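Local coordinates for putative transcriptional regulator protein, LacI family (Rhizobium etli, PDB 3MIZ) that probably binds cis-regulatory DNA and controls transcription, as repressors of the LacI family generally do, at residues 16-21 with 75-80; 32-37 with 252-257; 94-99 with 107-112. All blocks are in the same frame, centred on the assembly; numbering follows the deposited sequence.

The three contacts lie on the same side of the chain's centre and belong to one alpha/beta subdomain: contacts 1 and 3 lie side by side in the strand layer, with contact 2 packed against it. Contact 1 pairs two strands inside the four-stranded parallel sheet, and contact 3, about 10 Å away between centres, continues it outward: Tyr76 N to Val96 O (3.0 Å) and Tyr76 O to Ile98 N (2.8 Å) are probable hydrogen bonds. Contact 2 packs two helices over one sheet face, its centre about 11 Å from that of contact 1 and about 14 Å from that of contact 3. Its side chains reach both, with Ile32 CD1 3.7 Å from Val77 CG1 and Leu256 CD2 3.6 Å from Ile111 CG1.

Contact 1: 16-21 with 75-80; sequences FGIITD and LYVTMY
Ile18 and Val77 meet at the apolar centre, their branches crossing obliquely with Ile18 CG2 4.0 Å from Val77 CG2. Leu75 and Thr20 share this face of the sheet. On the reverse face Ile19 CG2 lies against the Tyr76 ring, 4.0 Å from CE1, a placement that follows from CG2 standing anti to the backbone N. Between these layers the backbones pair in parallel register, Ile18 opposite Leu75 and Ile19 opposite Tyr76. Leu75 N donates to Gly17 O (2.8 Å), nearly along the C=O axis. Leu75 O then takes Ile19 N at 3.0 Å, and Val77 N reaches Ile19 O at 2.9 Å, both donors standing above the carbonyl plane. Beyond the last of these backbone bonds, side chains continue the pairing. Thr20 OG1, anti to its own N (chi1 -176°), donates to Val77 O at 3.1 Å. Asp21 carries the polar edge: its carboxylate sits in the crowded position between N and C (chi1 50°), which brings its end nearer to segment 75-80. The syn lone pair of Asp21 OD1 accepts Met79 N at 2.9 Å (N-H...O 156°). Asp21 OD2 accepts a hydrogen bond from water 1 at 2.7 Å; the same water accepts one from Tyr80 N. OD2 also forms a salt bridge with Arg82. An alanine in place of Asp21 would probably loosen the corner at Met79 and Tyr80, since the direct bond to Met79 N, the water link to Tyr80 N and the salt bridge to Arg82 would all be lost. This is the centre of the parallel sheet of a periplasmic-binding-protein-like fold: strand 46-51 flanks strand 15-20, Trp63 and Phe66 of helix 56-68 pack on Ile19, and Leu264 of helix 253-268 covers Leu75 on the other face.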
ATOM      1  N   PHE A  16      -8.697   8.362 -20.919  1.00 17.33           N
ATOM      2  CA  PHE A  16      -7.587   7.426 -21.052  1.00 18.04           C
ATOM      3  C   PHE A  16      -7.969   6.230 -20.196  1.00 18.23           C
ATOM      4  O   PHE A  16      -8.575   6.390 -19.139  1.00 17.68           O
ATOM      5  CB  PHE A  16      -6.277   8.005 -20.498  1.00 18.42           C
ATOM      6  CG  PHE A  16      -5.611   9.019 -21.388  1.00 18.39           C
ATOM      7  CD1 PHE A  16      -6.161   9.386 -22.608  1.00 20.41           C
ATOM      8  CD2 PHE A  16      -4.423   9.615 -20.986  1.00 18.78           C
ATOM      9  CE1 PHE A  16      -5.534  10.335 -23.416  1.00 19.58           C
ATOM     10  CE2 PHE A  16      -3.789  10.560 -21.780  1.00 19.22           C
ATOM     11  CZ  PHE A  16      -4.346  10.923 -23.000  1.00 19.32           C
ATOM     12  N   GLY A  17      -7.629   5.037 -20.661  1.00 16.18           N
ATOM     13  CA  GLY A  17      -7.928   3.851 -19.895  1.00 16.25           C
ATOM     14  C   GLY A  17      -6.619   3.276 -19.401  1.00 14.63           C
ATOM     15  O   GLY A  17      -5.627   3.274 -20.123  1.00 17.33           O
ATOM     16  N   ILE A  18      -6.601   2.816 -18.161  1.00 14.77           N
ATOM     17  CA  ILE A  18      -5.399   2.204 -17.603  1.00 13.79           C
ATOM     18  C   ILE A  18      -5.678   0.722 -17.454  1.00 14.50           C
ATOM     19  O   ILE A  18      -6.652   0.330 -16.815  1.00 13.16           O
ATOM     20  CB  ILE A  18      -5.069   2.727 -16.192  1.00 14.69           C
ATOM     21  CG1 ILE A  18      -4.743   4.218 -16.238  1.00 15.02           C
ATOM     22  CG2 ILE A  18      -3.872   1.933 -15.614  1.00 15.62           C
ATOM     23  CD1 ILE A  18      -4.403   4.798 -14.856  1.00 15.31           C
ATOM     24  N   ILE A  19      -4.842  -0.110 -18.056  1.00 15.39           N
ATOM     25  CA  ILE A  19      -5.028  -1.541 -17.908  1.00 15.35           C
ATOM     26  C   ILE A  19      -3.889  -1.977 -17.008  1.00 15.73           C
ATOM     27  O   ILE A  19      -2.724  -1.886 -17.383  1.00 16.92           O
ATOM     28  CB  ILE A  19      -4.961  -2.277 -19.265  1.00 16.72           C
ATOM     29  CG1 ILE A  19      -6.147  -1.845 -20.134  1.00 17.91           C
ATOM     30  CG2 ILE A  19      -4.964  -3.798 -19.042  1.00 15.47           C
ATOM     31  CD1 ILE A  19      -6.242  -2.554 -21.468  1.00 19.98           C
ATOM     32  N   THR A  20      -4.224  -2.406 -15.800  1.00 14.75           N
ATOM     33  CA  THR A  20      -3.199  -2.847 -14.877  1.00 15.12           C
ATOM     34  C   THR A  20      -3.384  -4.317 -14.553  1.00 14.46           C
ATOM     35  O   THR A  20      -4.448  -4.874 -14.791  1.00 12.76           O
ATOM     36  CB  THR A  20      -3.243  -2.062 -13.579  1.00 15.91           C
ATOM     37  OG1 THR A  20      -2.147  -2.472 -12.758  1.00 20.62           O
ATOM     38  CG2 THR A  20      -4.561  -2.313 -12.842  1.00 13.66           C
ATOM     39  N   ASP A  21      -2.352  -4.943 -13.998  1.00 16.48           N
ATOM     40  CA  ASP A  21      -2.446  -6.356 -13.663  1.00 17.82           C
ATOM     41  C   ASP A  21      -2.796  -6.709 -12.217  1.00 21.93           C
ATOM     42  O   ASP A  21      -3.884  -7.219 -11.952  1.00 21.94           O
ATOM     43  CB  ASP A  21      -1.161  -7.103 -14.077  1.00 16.94           C
ATOM     44  CG  ASP A  21       0.124  -6.424 -13.595  1.00 18.16           C
ATOM     45  OD1 ASP A  21       0.061  -5.468 -12.792  1.00 13.85           O
ATOM     46  OD2 ASP A  21       1.214  -6.868 -14.025  1.00 17.75           O
ATOM     47  N   LEU A  75      -2.983   3.172 -21.099  1.00 13.11           N
ATOM     48  CA  LEU A  75      -1.707   3.160 -20.414  1.00 14.45           C
ATOM     49  C   LEU A  75      -1.672   1.763 -19.810  1.00 12.89           C
ATOM     50  O   LEU A  75      -2.457   1.433 -18.925  1.00 13.60           O
ATOM     51  CB  LEU A  75      -1.663   4.240 -19.336  1.00 14.71           C
ATOM     52  CG  LEU A  75      -1.648   5.638 -19.958  1.00 16.00           C
ATOM     53  CD1 LEU A  75      -1.925   6.689 -18.902  1.00 18.66           C
ATOM     54  CD2 LEU A  75      -0.292   5.869 -20.628  1.00 14.59           C
ATOM     55  N   TYR A  76      -0.794   0.928 -20.347  1.00 13.23           N
ATOM     56  CA  TYR A  76      -0.634  -0.446 -19.896  1.00 12.77           C
ATOM     57  C   TYR A  76       0.371  -0.386 -18.759  1.00 12.01           C
ATOM     58  O   TYR A  76       1.564  -0.200 -18.992  1.00 12.96           O
ATOM     59  CB  TYR A  76      -0.068  -1.284 -21.035  1.00 11.70           C
ATOM     60  CG  TYR A  76      -0.254  -2.751 -20.842  1.00 14.87           C
ATOM     61  CD1 TYR A  76      -1.476  -3.352 -21.139  1.00 15.62           C
ATOM     62  CD2 TYR A  76       0.792  -3.555 -20.386  1.00 11.48           C
ATOM     63  CE1 TYR A  76      -1.658  -4.710 -21.002  1.00 16.62           C
ATOM     64  CE2 TYR A  76       0.619  -4.925 -20.243  1.00 14.61           C
ATOM     65  CZ  TYR A  76      -0.615  -5.494 -20.557  1.00 15.79           C
ATOM     66  OH  TYR A  76      -0.807  -6.852 -20.441  1.00 20.02           O
ATOM     67  N   VAL A  77      -0.112  -0.560 -17.534  1.00 13.79           N
ATOM     68  CA  VAL A  77       0.740  -0.456 -16.359  1.00 12.34           C
ATOM     69  C   VAL A  77       0.837  -1.740 -15.543  1.00 12.49           C
ATOM     70  O   VAL A  77      -0.172  -2.337 -15.164  1.00 11.86           O
ATOM     71  CB  VAL A  77       0.218   0.673 -15.431  1.00 15.16           C
ATOM     72  CG1 VAL A  77       1.156   0.871 -14.246  1.00 15.99           C
ATOM     73  CG2 VAL A  77       0.048   1.953 -16.224  1.00 14.16           C
ATOM     74  N   THR A  78       2.061  -2.167 -15.269  1.00 12.37           N
ATOM     75  CA  THR A  78       2.250  -3.364 -14.460  1.00 12.18           C
ATOM     76  C   THR A  78       2.662  -2.929 -13.054  1.00 13.50           C
ATOM     77  O   THR A  78       3.341  -1.910 -12.886  1.00 13.97           O
ATOM     78  CB  THR A  78       3.321  -4.290 -15.077  1.00 11.92           C
ATOM     79  OG1 THR A  78       4.524  -3.552 -15.327  1.00 10.23           O
ATOM     80  CG2 THR A  78       2.810  -4.866 -16.400  1.00  9.53           C
HETATM   81  N   MSE A  79       2.240  -3.686 -12.045  1.00 14.40           N
HETATM   82  CA  MSE A  79       2.578  -3.355 -10.660  1.00 15.52           C
HETATM   83  C   MSE A  79       4.082  -3.456 -10.413  1.00 15.50           C
HETATM   84  O   MSE A  79       4.652  -2.667  -9.656  1.00 14.49           O
HETATM   85  CB  MSE A  79       1.813  -4.268  -9.704  1.00 17.22           C
HETATM   86  CG  MSE A  79       0.338  -3.934  -9.615  1.00 26.35           C
HETATM   87 SE   MSE A  79       0.069  -2.111  -8.989  1.00 38.53          SE
HETATM   88  CE  MSE A  79      -0.267  -1.205 -10.683  1.00 29.04           C
ATOM     89  N   TYR A  80       4.725  -4.444 -11.025  1.00 15.99           N
ATOM     90  CA  TYR A  80       6.171  -4.570 -10.900  1.00 16.84           C
ATOM     91  C   TYR A  80       6.726  -4.676 -12.305  1.00 17.45           C
ATOM     92  O   TYR A  80       5.996  -4.961 -13.257  1.00 16.17           O
ATOM     93  CB  TYR A  80       6.591  -5.788 -10.052  1.00 17.54           C
ATOM     94  CG  TYR A  80       5.859  -7.070 -10.349  1.00 18.41           C
ATOM     95  CD1 TYR A  80       4.764  -7.461  -9.576  1.00 19.70           C
ATOM     96  CD2 TYR A  80       6.267  -7.905 -11.390  1.00 18.11           C
ATOM     97  CE1 TYR A  80       4.094  -8.657  -9.828  1.00 19.01           C
ATOM     98  CE2 TYR A  80       5.601  -9.097 -11.653  1.00 19.68           C
ATOM     99  CZ  TYR A  80       4.521  -9.467 -10.867  1.00 19.05           C
ATOM    100  OH  TYR A  80       3.884 -10.660 -11.109  1.00 19.63           O
TER
HETATM  101  O   HOH W   1       3.215  -6.637 -12.193  1.00 15.27           O

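Contact 2: 32-37 with 252-257; sequences IVRGIQ and PYYDLG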
ATOM      1  N   ILE A  32       2.070   5.464  -9.716  1.00 15.77           N
ATOM      2  CA  ILE A  32       2.058   5.636 -11.165  1.00 14.41           C
ATOM      3  C   ILE A  32       0.690   6.204 -11.497  1.00 13.67           C
ATOM      4  O   ILE A  32       0.561   7.150 -12.274  1.00 17.10           O
ATOM      5  CB  ILE A  32       2.234   4.304 -11.917  1.00 12.98           C
ATOM      6  CG1 ILE A  32       3.638   3.754 -11.676  1.00 13.55           C
ATOM      7  CG2 ILE A  32       2.025   4.531 -13.429  1.00 12.79           C
ATOM      8  CD1 ILE A  32       3.843   2.352 -12.242  1.00 12.08           C
ATOM      9  N   VAL A  33      -0.337   5.617 -10.896  1.00 15.16           N
ATOM     10  CA  VAL A  33      -1.700   6.065 -11.132  1.00 17.24           C
ATOM     11  C   VAL A  33      -1.825   7.510 -10.671  1.00 18.99           C
ATOM     12  O   VAL A  33      -2.442   8.331 -11.345  1.00 16.07           O
ATOM     13  CB  VAL A  33      -2.701   5.173 -10.387  1.00 19.75           C
ATOM     14  CG1 VAL A  33      -4.124   5.574 -10.737  1.00 20.42           C
ATOM     15  CG2 VAL A  33      -2.452   3.718 -10.754  1.00 18.60           C
ATOM     16  N   ARG A  34      -1.216   7.816  -9.530  1.00 18.96           N
ATOM     17  CA  ARG A  34      -1.232   9.168  -8.990  1.00 20.43           C
ATOM     18  C   ARG A  34      -0.634  10.136 -10.009  1.00 19.63           C
ATOM     19  O   ARG A  34      -1.152  11.232 -10.220  1.00 17.97           O
ATOM     20  CB  ARG A  34      -0.418   9.217  -7.689  1.00 22.42           C
ATOM     21  CG  ARG A  34      -0.270  10.604  -7.089  1.00 28.21           C
ATOM     22  CD  ARG A  34       0.833  10.622  -6.032  1.00 31.39           C
ATOM     23  NE  ARG A  34       1.301  11.980  -5.787  1.00 35.18           N
ATOM     24  CZ  ARG A  34       2.518  12.288  -5.354  1.00 37.26           C
ATOM     25  NH1 ARG A  34       3.405  11.328  -5.114  1.00 37.06           N
ATOM     26  NH2 ARG A  34       2.852  13.559  -5.172  1.00 37.68           N
ATOM     27  N   GLY A  35       0.461   9.723 -10.640  1.00 18.47           N
ATOM     28  CA  GLY A  35       1.105  10.560 -11.635  1.00 17.00           C
ATOM     29  C   GLY A  35       0.229  10.709 -12.866  1.00 17.44           C
ATOM     30  O   GLY A  35       0.100  11.805 -13.420  1.00 18.24           O
ATOM     31  N   ILE A  36      -0.370   9.609 -13.309  1.00 15.71           N
ATOM     32  CA  ILE A  36      -1.258   9.662 -14.467  1.00 16.84           C
ATOM     33  C   ILE A  36      -2.437  10.586 -14.160  1.00 15.78           C
ATOM     34  O   ILE A  36      -2.745  11.498 -14.925  1.00 16.42           O
ATOM     35  CB  ILE A  36      -1.850   8.265 -14.808  1.00 17.09           C
ATOM     36  CG1 ILE A  36      -0.741   7.275 -15.173  1.00 17.41           C
ATOM     37  CG2 ILE A  36      -2.846   8.394 -15.949  1.00 15.41           C
ATOM     38  CD1 ILE A  36       0.006   7.628 -16.415  1.00 25.66           C
ATOM     39  N   GLN A  37      -3.101  10.337 -13.033  1.00 16.65           N
ATOM     40  CA  GLN A  37      -4.267  11.125 -12.642  1.00 18.98           C
ATOM     41  C   GLN A  37      -3.944  12.611 -12.530  1.00 19.38           C
ATOM     42  O   GLN A  37      -4.692  13.448 -13.041  1.00 22.09           O
ATOM     43  CB  GLN A  37      -4.843  10.598 -11.321  1.00 20.17           C
ATOM     44  CG  GLN A  37      -6.216  11.152 -10.960  1.00 21.34           C
ATOM     45  CD  GLN A  37      -7.332  10.582 -11.819  1.00 24.42           C
ATOM     46  OE1 GLN A  37      -7.626   9.388 -11.764  1.00 23.64           O
ATOM     47  NE2 GLN A  37      -7.960  11.441 -12.620  1.00 21.96           N
ATOM     48  N   PRO A 252      10.968   6.078  -9.649  1.00 14.91           N
ATOM     49  CA  PRO A 252      10.275   7.269 -10.149  1.00 13.82           C
ATOM     50  C   PRO A 252       8.848   7.000 -10.643  1.00 14.06           C
ATOM     51  O   PRO A 252       8.470   7.411 -11.740  1.00 11.32           O
ATOM     52  CB  PRO A 252      11.201   7.744 -11.268  1.00 15.38           C
ATOM     53  CG  PRO A 252      11.661   6.447 -11.854  1.00 15.43           C
ATOM     54  CD  PRO A 252      11.978   5.614 -10.621  1.00 13.48           C
ATOM     55  N   TYR A 253       8.057   6.330  -9.814  1.00 13.60           N
ATOM     56  CA  TYR A 253       6.687   5.994 -10.173  1.00 14.27           C
ATOM     57  C   TYR A 253       5.824   7.179 -10.564  1.00 14.96           C
ATOM     58  O   TYR A 253       5.190   7.164 -11.615  1.00 10.66           O
ATOM     59  CB  TYR A 253       6.011   5.220  -9.037  1.00 16.23           C
ATOM     60  CG  TYR A 253       6.402   3.761  -9.003  1.00 18.69           C
ATOM     61  CD1 TYR A 253       6.773   3.100 -10.175  1.00 23.67           C
ATOM     62  CD2 TYR A 253       6.370   3.029  -7.819  1.00 25.65           C
ATOM     63  CE1 TYR A 253       7.098   1.750 -10.172  1.00 25.68           C
ATOM     64  CE2 TYR A 253       6.694   1.664  -7.808  1.00 25.96           C
ATOM     65  CZ  TYR A 253       7.054   1.040  -8.991  1.00 24.35           C
ATOM     66  OH  TYR A 253       7.350  -0.306  -9.014  1.00 31.42           O
ATOM     67  N   TYR A 254       5.789   8.199  -9.714  1.00 11.96           N
ATOM     68  CA  TYR A 254       4.991   9.380  -9.994  1.00 16.03           C
ATOM     69  C   TYR A 254       5.369   9.970 -11.357  1.00 16.03           C
ATOM     70  O   TYR A 254       4.496  10.262 -12.180  1.00 16.12           O
ATOM     71  CB  TYR A 254       5.190  10.423  -8.887  1.00 19.10           C
ATOM     72  CG  TYR A 254       4.355  11.669  -9.073  1.00 22.23           C
ATOM     73  CD1 TYR A 254       2.974  11.645  -8.875  1.00 22.64           C
ATOM     74  CD2 TYR A 254       4.941  12.861  -9.486  1.00 24.67           C
ATOM     75  CE1 TYR A 254       2.196  12.781  -9.094  1.00 25.92           C
ATOM     76  CE2 TYR A 254       4.177  14.002  -9.705  1.00 26.43           C
ATOM     77  CZ  TYR A 254       2.805  13.956  -9.510  1.00 27.43           C
ATOM     78  OH  TYR A 254       2.045  15.083  -9.752  1.00 28.57           O
ATOM     79  N   ASP A 255       6.669  10.129 -11.598  1.00 17.00           N
ATOM     80  CA  ASP A 255       7.151  10.681 -12.861  1.00 18.17           C
ATOM     81  C   ASP A 255       6.876   9.749 -14.037  1.00 17.77           C
ATOM     82  O   ASP A 255       6.610  10.211 -15.145  1.00 16.30           O
ATOM     83  CB  ASP A 255       8.651  10.982 -12.792  1.00 20.24           C
ATOM     84  CG  ASP A 255       8.978  12.116 -11.835  1.00 26.68           C
ATOM     85  OD1 ASP A 255       8.195  13.090 -11.766  1.00 26.07           O
ATOM     86  OD2 ASP A 255      10.026  12.036 -11.164  1.00 29.51           O
ATOM     87  N   LEU A 256       6.961   8.441 -13.806  1.00 15.17           N
ATOM     88  CA  LEU A 256       6.678   7.478 -14.873  1.00 15.08           C
ATOM     89  C   LEU A 256       5.241   7.655 -15.338  1.00 14.02           C
ATOM     90  O   LEU A 256       4.954   7.593 -16.534  1.00 15.13           O
ATOM     91  CB  LEU A 256       6.872   6.036 -14.394  1.00 13.35           C
ATOM     92  CG  LEU A 256       8.309   5.518 -14.306  1.00 18.84           C
ATOM     93  CD1 LEU A 256       8.329   4.141 -13.651  1.00 20.41           C
ATOM     94  CD2 LEU A 256       8.913   5.452 -15.702  1.00 16.57           C
ATOM     95  N   GLY A 257       4.340   7.860 -14.380  1.00 13.00           N
ATOM     96  CA  GLY A 257       2.939   8.052 -14.702  1.00 12.29           C
ATOM     97  C   GLY A 257       2.712   9.348 -15.465  1.00 15.69           C
ATOM     98  O   GLY A 257       2.047   9.357 -16.500  1.00 14.29           O
TER
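This is a close helix-helix packing, in which helix 30-42 meets the start of helix 253-268 on one face of the parallel sheet in a periplasmic-binding-protein-like alpha/beta subdomain. The evidence is the spacing: the axes of the two short segments approach to 6.5 Å and cross at -41°, running in broadly the same direction. Glycine on each side permits it. Gly35 and Gly257 are nearest neighbours, their CA atoms 4.4 Å apart, and a CB built on Gly35 would fall 2.1 Å from Tyr254 O. Backbone therefore meets backbone through CA-H...O contacts, with Gly35 CA 3.4 Å from Tyr254 O, Gly257 CA similarly placed against Ile32 O, and Ile32 CA against Tyr253 O. This parallel, glycine-lined crossing recalls the GASright arrangement best known from membrane helices.

Larger side chains close both flanks. On the inner one, Ile32 crosses the Tyr253 ring obliquely, CG1 lying 3.5 Å from CD1, while Leu256 leans toward Ile98 and Ile111. The outer flank is held by Arg34, whose CG is anti to the backbone N and whose chain runs extended to NE, carrying the guanidinium over Tyr254. The Tyr254 hydroxyl is hydrogen-bonded to Asp38, which should help fix the ring beneath the cation. Arg34 also packs on Ser24 of the second subunit, so this flank borders the dimer interface. The resulting cation-pi contact is off-centre: Arg34 CZ lies 4.1 Å from the centroid of the Tyr254 ring, 32° off its normal, with guanidinium and ring planes 32° apart.

Contact 3: 94-99 with 107-112; sequences PTVMIN and LLPSIE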
ATOM      1  N   PRO A  94      -4.264   3.418 -29.435  1.00 19.61           N
ATOM      2  CA  PRO A  94      -2.946   3.977 -29.102  1.00 19.15           C
ATOM      3  C   PRO A  94      -2.611   3.554 -27.674  1.00 19.30           C
ATOM      4  O   PRO A  94      -3.425   3.741 -26.765  1.00 17.71           O
ATOM      5  CB  PRO A  94      -3.170   5.479 -29.222  1.00 18.20           C
ATOM      6  CG  PRO A  94      -4.161   5.566 -30.353  1.00 20.91           C
ATOM      7  CD  PRO A  94      -5.140   4.449 -30.022  1.00 17.86           C
ATOM      8  N   THR A  95      -1.418   2.998 -27.485  1.00 19.39           N
ATOM      9  CA  THR A  95      -1.010   2.503 -26.176  1.00 18.95           C
ATOM     10  C   THR A  95       0.439   2.808 -25.801  1.00 18.50           C
ATOM     11  O   THR A  95       1.331   2.772 -26.645  1.00 15.40           O
ATOM     12  CB  THR A  95      -1.191   0.975 -26.122  1.00 17.68           C
ATOM     13  OG1 THR A  95      -2.569   0.651 -26.342  1.00 19.94           O
ATOM     14  CG2 THR A  95      -0.749   0.415 -24.776  1.00 21.24           C
ATOM     15  N   VAL A  96       0.657   3.110 -24.525  1.00 15.61           N
ATOM     16  CA  VAL A  96       1.996   3.356 -24.007  1.00 14.99           C
ATOM     17  C   VAL A  96       2.132   2.450 -22.784  1.00 12.07           C
ATOM     18  O   VAL A  96       1.241   2.405 -21.933  1.00 11.01           O
ATOM     19  CB  VAL A  96       2.208   4.826 -23.591  1.00 16.35           C
ATOM     20  CG1 VAL A  96       3.538   4.978 -22.861  1.00 17.07           C
ATOM     21  CG2 VAL A  96       2.207   5.722 -24.826  1.00 16.83           C
HETATM   22  N   MSE A  97       3.223   1.701 -22.718  1.00 11.59           N
HETATM   23  CA  MSE A  97       3.454   0.799 -21.591  1.00 12.57           C
HETATM   24  C   MSE A  97       4.268   1.502 -20.506  1.00 11.38           C
HETATM   25  O   MSE A  97       5.221   2.213 -20.805  1.00 14.27           O
HETATM   26  CB  MSE A  97       4.190  -0.460 -22.076  1.00 13.60           C
HETATM   27  CG  MSE A  97       3.356  -1.298 -23.042  1.00 17.41           C
HETATM   28 SE   MSE A  97       4.336  -2.802 -23.792  1.00 27.41          SE
HETATM   29  CE  MSE A  97       4.404  -3.899 -22.217  1.00 18.71           C
ATOM     30  N   ILE A  98       3.873   1.312 -19.249  1.00 11.42           N
ATOM     31  CA  ILE A  98       4.577   1.935 -18.128  1.00  9.35           C
ATOM     32  C   ILE A  98       4.959   0.898 -17.073  1.00 10.45           C
ATOM     33  O   ILE A  98       4.101   0.159 -16.574  1.00 11.70           O
ATOM     34  CB  ILE A  98       3.712   3.018 -17.453  1.00 10.08           C
ATOM     35  CG1 ILE A  98       3.273   4.061 -18.497  1.00  9.33           C
ATOM     36  CG2 ILE A  98       4.527   3.702 -16.338  1.00 10.43           C
ATOM     37  CD1 ILE A  98       2.127   4.974 -18.026  1.00 12.08           C
ATOM     38  N   ASN A  99       6.248   0.864 -16.751  1.00 11.07           N
ATOM     39  CA  ASN A  99       6.836  -0.047 -15.759  1.00 12.44           C
ATOM     40  C   ASN A  99       7.018  -1.443 -16.343  1.00 14.66           C
ATOM     41  O   ASN A  99       7.207  -2.423 -15.614  1.00 16.23           O
ATOM     42  CB  ASN A  99       5.957  -0.136 -14.505  1.00 13.36           C
ATOM     43  CG  ASN A  99       6.745  -0.553 -13.275  1.00 12.77           C
ATOM     44  OD1 ASN A  99       6.189  -1.070 -12.307  1.00 18.19           O
ATOM     45  ND2 ASN A  99       8.046  -0.320 -13.307  1.00 10.10           N
ATOM     46  N   LEU A 107       7.303  -3.247 -30.119  1.00 24.94           N
ATOM     47  CA  LEU A 107       5.886  -3.434 -30.415  1.00 24.08           C
ATOM     48  C   LEU A 107       5.105  -2.172 -30.033  1.00 22.52           C
ATOM     49  O   LEU A 107       4.197  -1.745 -30.750  1.00 21.58           O
ATOM     50  CB  LEU A 107       5.333  -4.632 -29.638  1.00 24.57           C
ATOM     51  CG  LEU A 107       3.896  -5.049 -29.955  1.00 26.59           C
ATOM     52  CD1 LEU A 107       3.823  -5.637 -31.364  1.00 26.05           C
ATOM     53  CD2 LEU A 107       3.433  -6.076 -28.941  1.00 27.78           C
ATOM     54  N   LEU A 108       5.477  -1.575 -28.903  1.00 19.01           N
ATOM     55  CA  LEU A 108       4.815  -0.370 -28.397  1.00 17.64           C
ATOM     56  C   LEU A 108       5.809   0.479 -27.622  1.00 17.67           C
ATOM     57  O   LEU A 108       6.818  -0.031 -27.145  1.00 17.89           O
ATOM     58  CB  LEU A 108       3.702  -0.757 -27.434  1.00 18.10           C
ATOM     59  CG  LEU A 108       2.482  -1.519 -27.938  1.00 19.65           C
ATOM     60  CD1 LEU A 108       1.737  -2.126 -26.747  1.00 20.56           C
ATOM     61  CD2 LEU A 108       1.590  -0.564 -28.720  1.00 20.65           C
ATOM     62  N   PRO A 109       5.546   1.791 -27.499  1.00 16.71           N
ATOM     63  CA  PRO A 109       6.488   2.614 -26.740  1.00 15.99           C
ATOM     64  C   PRO A 109       6.399   2.207 -25.273  1.00 14.73           C
ATOM     65  O   PRO A 109       5.346   1.769 -24.803  1.00 12.47           O
ATOM     66  CB  PRO A 109       5.992   4.036 -26.988  1.00 17.90           C
ATOM     67  CG  PRO A 109       4.538   3.854 -27.286  1.00 22.74           C
ATOM     68  CD  PRO A 109       4.522   2.626 -28.147  1.00 18.76           C
ATOM     69  N   SER A 110       7.503   2.340 -24.551  1.00 13.03           N
ATOM     70  CA  SER A 110       7.505   1.951 -23.152  1.00 13.06           C
ATOM     71  C   SER A 110       8.444   2.816 -22.338  1.00 12.09           C
ATOM     72  O   SER A 110       9.444   3.322 -22.847  1.00 12.02           O
ATOM     73  CB  SER A 110       7.911   0.486 -23.005  1.00 12.57           C
ATOM     74  OG  SER A 110       9.215   0.270 -23.507  1.00 13.07           O
ATOM     75  N   ILE A 111       8.101   2.989 -21.069  1.00 12.40           N
ATOM     76  CA  ILE A 111       8.924   3.775 -20.169  1.00 12.10           C
ATOM     77  C   ILE A 111       8.999   3.002 -18.851  1.00 11.97           C
ATOM     78  O   ILE A 111       7.975   2.610 -18.282  1.00 14.00           O
ATOM     79  CB  ILE A 111       8.327   5.198 -20.005  1.00 12.57           C
ATOM     80  CG1 ILE A 111       9.283   6.075 -19.200  1.00 13.59           C
ATOM     81  CG2 ILE A 111       6.942   5.125 -19.375  1.00 15.43           C
ATOM     82  CD1 ILE A 111       8.977   7.582 -19.297  1.00 13.30           C
ATOM     83  N   GLU A 112      10.224   2.754 -18.400  1.00 12.77           N
ATOM     84  CA  GLU A 112      10.485   1.987 -17.185  1.00 12.98           C
ATOM     85  C   GLU A 112      11.522   2.654 -16.288  1.00 14.93           C
ATOM     86  O   GLU A 112      12.273   3.526 -16.730  1.00 14.80           O
ATOM     87  CB  GLU A 112      11.069   0.625 -17.541  1.00 16.43           C
ATOM     88  CG  GLU A 112      10.249  -0.267 -18.450  1.00 19.97           C
ATOM     89  CD  GLU A 112      11.103  -1.398 -18.987  1.00 24.25           C
ATOM     90  OE1 GLU A 112      11.868  -1.155 -19.944  1.00 25.71           O
ATOM     91  OE2 GLU A 112      11.030  -2.519 -18.443  1.00 25.78           O
TER
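At Leu108 the segment 107-112 comes up against strand 95-97, and from there it runs beside it as a parallel beta pair in a periplasmic-binding-protein-like alpha/beta fold. No helix intervenes between the two, so this is not a beta-alpha-beta crossover; end to end, the touching parts differ in direction by 24°. Leu108 points toward its partner and divides its methyls: CD1 lies 4.0 Å from Met97 SE, where the selenomethionine crosses it at about a right angle, and CD2 rests on the Thr95 carbonyl. Pro109 follows with its ring against the backbone, CG 3.4 Å from Thr95 O, and this same CG touches Val96 CG2 at 3.9 Å. Having no N-H, Pro109 can offer only its carbonyl to the pairing, and its O takes Met97 N at 3.0 Å, almost straight at 175° and in the carbonyl plane. Ser110 stands opposite Met97, on the same face of the sheet, and its CA makes a CA-H...O contact of 3.3 Å with Met97 O. That oxygen is shared, because it also accepts Ile111 N at 3.0 Å. The Ile111 side chain lies alongside Ile98, pointing the same way; its CG2, in the crowded position between N and C, is the branch that touches CG1 of Ile98. Leu256 of helix 253-268 packs on Ile111, while strand 277-285 runs along the far side of strand 110-113. Glu112 brings its CG near the Asn99 backbone, but its carboxylate turns to a salt bridge with Arg81. The register closes where Asn99, its backbone in a left-handed conformation (phi 78°), still donates from N to Ile111 O at 2.9 Å, again in the carbonyl plane.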